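Local coordinates for leucine-rich repeat protein (Bacteroides thetaiotaomicron, PDB 4ECN), which is of unknown function but, as an extracellular leucine-rich repeat protein, probably binds other proteins, at residues Y150-V162 with T170-E182. Numbering follows the deposited sequence.
Sequences YLFSNIRYVDVTV and TTELKGMKVTYKE
Thr171 pairs with Val162 through two backbone hydrogen bonds, its CB beside Val162 CG2, both beta-branched side chains pointing the same way. On the other face Glu172, bent at chi2 (73°), folds back so that OE1 accepts a hydrogen bond from Thr161 OG1 on its syn side, 34° out of the carboxylate plane. With the carboxylate gone, as in an alanine here, the Thr161 hydroxyl is likely to lose this acceptor. Leu173, apolar to join the face of Val158 and Val160, sends CD1 to Val160 CG2 (3.8 Å); both meet Phe135. Gly175, whose positive phi suits a residue without a side chain, gives a nearly straight N-H hydrogen bond (172°) to Asp159 OD1; OD2 is hydrogen-bonded to Tyr224 OH. Selenomethionine Met176 reaches back flexibly, CE 3.7 Å from Val160 CG1. The aliphatic base of Lys177 packs against the Tyr157 ring while its end leads away; Val178, apolar like Leu173, sets CG2 3.9 Å from Val158 CB. One Tyr180 ring face meets Ser153 CA, offset toward the rim, within the type II turn from Phe152 to Ile155. The arrangement is an antiparallel beta hairpin with a beta bulge, Lys174 and Gly175 opposite Asp159, in a DUF4458 domain of the transthyretin clan.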
ATOM      1  N   TYR A 150     -36.721  26.170 -10.878  1.00 78.07           N
ATOM      2  CA  TYR A 150     -36.749  27.487 -10.233  1.00 76.00           C
ATOM      3  C   TYR A 150     -37.088  28.594 -11.276  1.00 80.70           C
ATOM      4  O   TYR A 150     -37.061  28.329 -12.484  1.00 79.52           O
ATOM      5  CB  TYR A 150     -35.415  27.778  -9.515  1.00 74.19           C
ATOM      6  CG  TYR A 150     -34.219  27.971 -10.424  1.00 72.51           C
ATOM      7  CD1 TYR A 150     -33.500  26.879 -10.912  1.00 72.86           C
ATOM      8  CD2 TYR A 150     -33.756  29.247 -10.735  1.00 72.36           C
ATOM      9  CE1 TYR A 150     -32.392  27.054 -11.738  1.00 70.71           C
ATOM     10  CE2 TYR A 150     -32.652  29.433 -11.559  1.00 72.19           C
ATOM     11  CZ  TYR A 150     -31.968  28.334 -12.055  1.00 77.42           C
ATOM     12  OH  TYR A 150     -30.878  28.539 -12.864  1.00 76.55           O
ATOM     13  N   LEU A 151     -37.413  29.826 -10.797  1.00 78.29           N
ATOM     14  CA  LEU A 151     -37.737  30.982 -11.646  1.00 78.45           C
ATOM     15  C   LEU A 151     -36.479  31.683 -12.171  1.00 79.39           C
ATOM     16  O   LEU A 151     -35.585  31.968 -11.371  1.00 76.55           O
ATOM     17  CB  LEU A 151     -38.577  32.002 -10.859  1.00 79.85           C
ATOM     18  CG  LEU A 151     -39.990  31.594 -10.457  1.00 86.27           C
ATOM     19  CD1 LEU A 151     -40.503  32.481  -9.348  1.00 87.02           C
ATOM     20  CD2 LEU A 151     -40.946  31.598 -11.655  1.00 89.67           C
ATOM     21  N   PHE A 152     -36.424  31.999 -13.505  1.00 76.39           N
ATOM     22  CA  PHE A 152     -35.291  32.712 -14.140  1.00 75.50           C
ATOM     23  C   PHE A 152     -35.083  34.041 -13.414  1.00 80.74           C
ATOM     24  O   PHE A 152     -33.975  34.348 -12.966  1.00 79.30           O
ATOM     25  CB  PHE A 152     -35.514  32.926 -15.649  1.00 77.23           C
ATOM     26  CG  PHE A 152     -34.318  33.490 -16.386  1.00 77.92           C
ATOM     27  CD1 PHE A 152     -33.976  34.836 -16.272  1.00 80.72           C
ATOM     28  CD2 PHE A 152     -33.552  32.685 -17.218  1.00 79.33           C
ATOM     29  CE1 PHE A 152     -32.874  35.357 -16.959  1.00 81.09           C
ATOM     30  CE2 PHE A 152     -32.451  33.206 -17.906  1.00 81.44           C
ATOM     31  CZ  PHE A 152     -32.122  34.540 -17.775  1.00 79.53           C
ATOM     32  N   SER A 153     -36.171  34.813 -13.265  1.00 79.30           N
ATOM     33  CA  SER A 153     -36.182  36.007 -12.429  1.00 79.64           C
ATOM     34  C   SER A 153     -35.812  35.549 -11.017  1.00 83.69           C
ATOM     35  O   SER A 153     -36.121  34.409 -10.684  1.00 85.47           O
ATOM     36  CB  SER A 153     -37.553  36.677 -12.495  1.00 84.23           C
ATOM     37  OG  SER A 153     -38.607  35.745 -12.302  1.00 94.13           O
ATOM     38  N   ASN A 154     -35.074  36.339 -10.249  1.00 76.91           N
ATOM     39  CA  ASN A 154     -34.596  36.031  -8.886  1.00 75.48           C
ATOM     40  C   ASN A 154     -33.279  35.118  -8.949  1.00 73.81           C
ATOM     41  O   ASN A 154     -32.859  34.551  -7.928  1.00 72.59           O
ATOM     42  CB  ASN A 154     -35.680  35.470  -7.875  1.00 76.91           C
ATOM     43  CG  ASN A 154     -36.140  34.011  -7.868  1.00 80.80           C
ATOM     44  OD1 ASN A 154     -35.439  33.069  -8.295  1.00 69.31           O
ATOM     45  ND2 ASN A 154     -37.317  33.799  -7.255  1.00 57.75           N
ATOM     46  N   ILE A 155     -32.575  35.128 -10.109  1.00 66.54           N
ATOM     47  CA  ILE A 155     -31.182  34.697 -10.269  1.00 63.97           C
ATOM     48  C   ILE A 155     -30.397  35.953  -9.881  1.00 68.53           C
ATOM     49  O   ILE A 155     -30.560  36.971 -10.564  1.00 69.70           O
ATOM     50  CB  ILE A 155     -30.807  34.122 -11.683  1.00 65.66           C
ATOM     51  CG1 ILE A 155     -31.390  32.743 -11.953  1.00 65.11           C
ATOM     52  CG2 ILE A 155     -29.289  34.104 -11.896  1.00 65.37           C
ATOM     53  CD1 ILE A 155     -31.236  32.282 -13.445  1.00 61.85           C
ATOM     54  N   ARG A 156     -29.629  35.952  -8.790  1.00 64.03           N
ATOM     55  CA  ARG A 156     -28.950  37.189  -8.384  1.00 63.76           C
ATOM     56  C   ARG A 156     -27.465  37.222  -8.794  1.00 66.15           C
ATOM     57  O   ARG A 156     -26.941  38.297  -9.107  1.00 63.89           O
ATOM     58  CB  ARG A 156     -29.072  37.372  -6.870  1.00 65.01           C
ATOM     59  CG  ARG A 156     -30.523  37.465  -6.395  1.00 81.25           C
ATOM     60  CD  ARG A 156     -31.111  38.856  -6.497  1.00 96.28           C
ATOM     61  NE  ARG A 156     -32.539  38.830  -6.186  1.00111.65           N
ATOM     62  CZ  ARG A 156     -33.504  38.865  -7.100  1.00127.79           C
ATOM     63  NH1 ARG A 156     -33.205  38.970  -8.391  1.00113.26           N
ATOM     64  NH2 ARG A 156     -34.778  38.822  -6.730  1.00116.45           N
ATOM     65  N   TYR A 157     -26.796  36.049  -8.768  1.00 63.75           N
ATOM     66  CA  TYR A 157     -25.379  35.865  -9.098  1.00 63.02           C
ATOM     67  C   TYR A 157     -25.162  34.618  -9.954  1.00 65.67           C
ATOM     68  O   TYR A 157     -25.936  33.660  -9.867  1.00 65.43           O
ATOM     69  CB  TYR A 157     -24.529  35.771  -7.819  1.00 64.27           C
ATOM     70  CG  TYR A 157     -24.511  37.064  -7.040  1.00 68.39           C
ATOM     71  CD1 TYR A 157     -23.614  38.080  -7.356  1.00 70.83           C
ATOM     72  CD2 TYR A 157     -25.420  37.293  -6.009  1.00 70.65           C
ATOM     73  CE1 TYR A 157     -23.630  39.299  -6.677  1.00 73.42           C
ATOM     74  CE2 TYR A 157     -25.442  38.505  -5.317  1.00 72.60           C
ATOM     75  CZ  TYR A 157     -24.539  39.503  -5.646  1.00 81.91           C
ATOM     76  OH  TYR A 157     -24.549  40.688  -4.943  1.00 84.25           O
ATOM     77  N   VAL A 158     -24.102  34.634 -10.780  1.00 60.49           N
ATOM     78  CA  VAL A 158     -23.764  33.505 -11.632  1.00 58.79           C
ATOM     79  C   VAL A 158     -22.226  33.279 -11.639  1.00 61.48           C
ATOM     80  O   VAL A 158     -21.445  34.206 -11.395  1.00 61.04           O
ATOM     81  CB  VAL A 158     -24.328  33.692 -13.066  1.00 62.48           C
ATOM     82  CG1 VAL A 158     -23.498  34.674 -13.887  1.00 61.83           C
ATOM     83  CG2 VAL A 158     -24.457  32.358 -13.787  1.00 62.19           C
ATOM     84  N   ASP A 159     -21.823  32.015 -11.891  1.00 56.46           N
ATOM     85  CA  ASP A 159     -20.442  31.556 -12.081  1.00 54.05           C
ATOM     86  C   ASP A 159     -20.340  31.020 -13.458  1.00 56.24           C
ATOM     87  O   ASP A 159     -21.080  30.090 -13.762  1.00 56.03           O
ATOM     88  CB  ASP A 159     -20.015  30.482 -11.044  1.00 54.66           C
ATOM     89  CG  ASP A 159     -19.854  30.921  -9.602  1.00 59.67           C
ATOM     90  OD1 ASP A 159     -19.444  32.065  -9.373  1.00 59.65           O
ATOM     91  OD2 ASP A 159     -20.048  30.088  -8.712  1.00 66.34           O
ATOM     92  N   VAL A 160     -19.507  31.592 -14.338  1.00 52.24           N
ATOM     93  CA  VAL A 160     -19.468  30.955 -15.648  1.00 51.41           C
ATOM     94  C   VAL A 160     -18.029  30.507 -15.938  1.00 52.85           C
ATOM     95  O   VAL A 160     -17.053  31.153 -15.548  1.00 50.95           O
ATOM     96  CB  VAL A 160     -20.077  31.754 -16.841  1.00 56.00           C
ATOM     97  CG1 VAL A 160     -21.433  32.358 -16.474  1.00 56.71           C
ATOM     98  CG2 VAL A 160     -19.141  32.816 -17.396  1.00 55.79           C
ATOM     99  N   THR A 161     -17.941  29.337 -16.578  1.00 49.25           N
ATOM    100  CA  THR A 161     -16.734  28.725 -17.101  1.00 48.05           C
ATOM    101  C   THR A 161     -16.742  28.909 -18.589  1.00 52.53           C
ATOM    102  O   THR A 161     -17.686  28.465 -19.261  1.00 51.92           O
ATOM    103  CB  THR A 161     -16.618  27.226 -16.732  1.00 53.73           C
ATOM    104  OG1 THR A 161     -17.032  26.994 -15.391  1.00 58.34           O
ATOM    105  CG2 THR A 161     -15.221  26.653 -17.003  1.00 45.21           C
ATOM    106  N   VAL A 162     -15.704  29.560 -19.114  1.00 49.65           N
ATOM    107  CA  VAL A 162     -15.542  29.736 -20.554  1.00 49.50           C
ATOM    108  C   VAL A 162     -14.397  28.878 -20.986  1.00 53.37           C
ATOM    109  O   VAL A 162     -13.431  28.760 -20.236  1.00 54.74           O
ATOM    110  CB  VAL A 162     -15.348  31.206 -20.993  1.00 53.26           C
ATOM    111  CG1 VAL A 162     -16.611  32.028 -20.743  1.00 53.37           C
ATOM    112  CG2 VAL A 162     -14.119  31.839 -20.340  1.00 52.54           C
ATOM    113  N   THR A 170      -9.606  26.580 -19.978  1.00 47.88           N
ATOM    114  CA  THR A 170     -10.807  27.037 -19.282  1.00 47.37           C
ATOM    115  C   THR A 170     -10.436  28.194 -18.361  1.00 51.78           C
ATOM    116  O   THR A 170      -9.277  28.323 -17.965  1.00 51.97           O
ATOM    117  CB  THR A 170     -11.494  25.893 -18.510  1.00 50.51           C
ATOM    118  OG1 THR A 170     -10.561  25.296 -17.622  1.00 53.86           O
ATOM    119  CG2 THR A 170     -12.076  24.836 -19.412  1.00 45.82           C
ATOM    120  N   THR A 171     -11.414  29.055 -18.051  1.00 49.07           N
ATOM    121  CA  THR A 171     -11.267  30.208 -17.156  1.00 49.46           C
ATOM    122  C   THR A 171     -12.542  30.312 -16.357  1.00 54.46           C
ATOM    123  O   THR A 171     -13.623  30.227 -16.927  1.00 54.98           O
ATOM    124  CB  THR A 171     -10.927  31.500 -17.937  1.00 59.73           C
ATOM    125  OG1 THR A 171      -9.629  31.363 -18.533  1.00 60.13           O
ATOM    126  CG2 THR A 171     -10.945  32.749 -17.050  1.00 56.82           C
ATOM    127  N   GLU A 172     -12.425  30.434 -15.038  1.00 52.53           N
ATOM    128  CA  GLU A 172     -13.609  30.529 -14.193  1.00 53.44           C
ATOM    129  C   GLU A 172     -13.845  32.010 -13.786  1.00 55.06           C
ATOM    130  O   GLU A 172     -12.915  32.693 -13.348  1.00 54.20           O
ATOM    131  CB  GLU A 172     -13.484  29.601 -12.968  1.00 55.09           C
ATOM    132  CG  GLU A 172     -14.770  29.481 -12.150  1.00 75.19           C
ATOM    133  CD  GLU A 172     -15.913  28.675 -12.745  1.00112.96           C
ATOM    134  OE1 GLU A 172     -15.628  27.638 -13.385  1.00132.20           O
ATOM    135  OE2 GLU A 172     -17.091  29.028 -12.493  1.00 99.68           O
ATOM    136  N   LEU A 173     -15.080  32.494 -13.992  1.00 50.72           N
ATOM    137  CA  LEU A 173     -15.533  33.865 -13.706  1.00 50.80           C
ATOM    138  C   LEU A 173     -16.564  33.768 -12.586  1.00 55.93           C
ATOM    139  O   LEU A 173     -17.723  33.411 -12.819  1.00 56.10           O
ATOM    140  CB  LEU A 173     -16.086  34.515 -14.999  1.00 50.89           C
ATOM    141  CG  LEU A 173     -15.139  34.444 -16.200  1.00 55.29           C
ATOM    142  CD1 LEU A 173     -15.862  34.645 -17.506  1.00 56.44           C
ATOM    143  CD2 LEU A 173     -13.960  35.366 -16.054  1.00 55.43           C
ATOM    144  N   LYS A 174     -16.107  34.003 -11.349  1.00 52.86           N
ATOM    145  CA  LYS A 174     -16.905  33.734 -10.164  1.00 52.23           C
ATOM    146  C   LYS A 174     -17.650  34.958  -9.622  1.00 59.01           C
ATOM    147  O   LYS A 174     -17.177  36.089  -9.723  1.00 60.19           O
ATOM    148  CB  LYS A 174     -16.016  33.146  -9.061  1.00 52.27           C
ATOM    149  CG  LYS A 174     -15.619  31.689  -9.339  1.00 64.14           C
ATOM    150  CD  LYS A 174     -14.801  31.039  -8.209  1.00 78.88           C
ATOM    151  CE  LYS A 174     -14.389  29.599  -8.467  1.00 89.58           C
ATOM    152  NZ  LYS A 174     -15.549  28.658  -8.503  1.00102.29           N
ATOM    153  N   GLY A 175     -18.831  34.665  -9.067  1.00 55.49           N
ATOM    154  CA  GLY A 175     -19.761  35.574  -8.416  1.00 56.04           C
ATOM    155  C   GLY A 175     -20.114  36.848  -9.151  1.00 62.64           C
ATOM    156  O   GLY A 175     -20.138  37.912  -8.528  1.00 65.53           O
HETATM  157  N   MSE A 176     -20.420  36.766 -10.456  1.00 57.36           N
HETATM  158  CA  MSE A 176     -20.809  37.942 -11.236  1.00 57.02           C
HETATM  159  C   MSE A 176     -22.257  38.331 -10.918  1.00 65.87           C
HETATM  160  O   MSE A 176     -23.115  37.440 -10.869  1.00 65.76           O
HETATM  161  CB  MSE A 176     -20.635  37.695 -12.736  1.00 58.24           C
HETATM  162  CG  MSE A 176     -19.174  37.493 -13.176  1.00 63.59           C
HETATM  163 SE   MSE A 176     -19.004  37.170 -15.100  0.75 69.65          SE
HETATM  164  CE  MSE A 176     -20.119  35.592 -15.228  1.00 65.94           C
ATOM    165  N   LYS A 177     -22.530  39.656 -10.693  1.00 64.93           N
ATOM    166  CA  LYS A 177     -23.880  40.128 -10.370  1.00 66.11           C
ATOM    167  C   LYS A 177     -24.729  40.227 -11.641  1.00 71.76           C
ATOM    168  O   LYS A 177     -24.387  40.932 -12.592  1.00 71.88           O
ATOM    169  CB  LYS A 177     -23.877  41.471  -9.622  1.00 69.65           C
ATOM    170  CG  LYS A 177     -25.244  41.817  -9.032  1.00 83.97           C
ATOM    171  CD  LYS A 177     -25.335  43.249  -8.532  1.00 94.63           C
ATOM    172  CE  LYS A 177     -26.761  43.685  -8.254  1.00108.38           C
ATOM    173  NZ  LYS A 177     -27.589  43.783  -9.497  1.00117.16           N
ATOM    174  N   VAL A 178     -25.851  39.511 -11.614  1.00 70.21           N
ATOM    175  CA  VAL A 178     -26.836  39.416 -12.681  1.00 71.63           C
ATOM    176  C   VAL A 178     -27.837  40.568 -12.507  1.00 81.95           C
ATOM    177  O   VAL A 178     -28.526  40.638 -11.486  1.00 82.40           O
ATOM    178  CB  VAL A 178     -27.517  38.011 -12.652  1.00 75.18           C
ATOM    179  CG1 VAL A 178     -28.604  37.893 -13.701  1.00 75.47           C
ATOM    180  CG2 VAL A 178     -26.496  36.883 -12.820  1.00 74.01           C
ATOM    181  N   THR A 179     -27.889  41.484 -13.489  1.00 82.38           N
ATOM    182  CA  THR A 179     -28.791  42.642 -13.504  1.00 84.10           C
ATOM    183  C   THR A 179     -30.009  42.287 -14.410  1.00 91.79           C
ATOM    184  O   THR A 179     -29.905  42.292 -15.645  1.00 91.46           O
ATOM    185  CB  THR A 179     -28.006  43.889 -13.946  1.00 87.21           C
ATOM    186  OG1 THR A 179     -26.981  44.137 -12.982  1.00 85.37           O
ATOM    187  CG2 THR A 179     -28.872  45.111 -14.082  1.00 83.80           C
ATOM    188  N   TYR A 180     -31.143  41.934 -13.772  1.00 91.12           N
ATOM    189  CA  TYR A 180     -32.369  41.530 -14.458  1.00 92.38           C
ATOM    190  C   TYR A 180     -33.338  42.711 -14.538  1.00 98.16           C
ATOM    191  O   TYR A 180     -33.895  43.118 -13.517  1.00 98.20           O
ATOM    192  CB  TYR A 180     -33.029  40.305 -13.758  1.00 94.19           C
ATOM    193  CG  TYR A 180     -34.347  39.877 -14.374  1.00 97.99           C
ATOM    194  CD1 TYR A 180     -34.393  39.277 -15.632  1.00 99.95           C
ATOM    195  CD2 TYR A 180     -35.553  40.090 -13.712  1.00100.26           C
ATOM    196  CE1 TYR A 180     -35.610  38.926 -16.228  1.00101.29           C
ATOM    197  CE2 TYR A 180     -36.776  39.741 -14.297  1.00101.97           C
ATOM    198  CZ  TYR A 180     -36.798  39.145 -15.548  1.00106.60           C
ATOM    199  OH  TYR A 180     -37.995  38.774 -16.113  1.00103.75           O
ATOM    200  N   LYS A 181     -33.527  43.260 -15.763  1.00 96.27           N
ATOM    201  CA  LYS A 181     -34.445  44.376 -16.059  1.00 97.45           C
ATOM    202  C   LYS A 181     -35.681  43.852 -16.828  1.00103.19           C
ATOM    203  O   LYS A 181     -35.532  43.069 -17.781  1.00102.83           O
ATOM    204  CB  LYS A 181     -33.731  45.489 -16.853  1.00 99.41           C
ATOM    205  N   GLU A 182     -36.898  44.262 -16.388  1.00100.44           N
ATOM    206  CA  GLU A 182     -38.166  43.848 -17.006  1.00125.60           C
ATOM    207  C   GLU A 182     -39.047  45.066 -17.331  1.00146.86           C
ATOM    208  O   GLU A 182     -39.158  45.473 -18.491  1.00 97.84           O
ATOM    209  CB  GLU A 182     -38.920  42.876 -16.083  1.00127.14           C
TER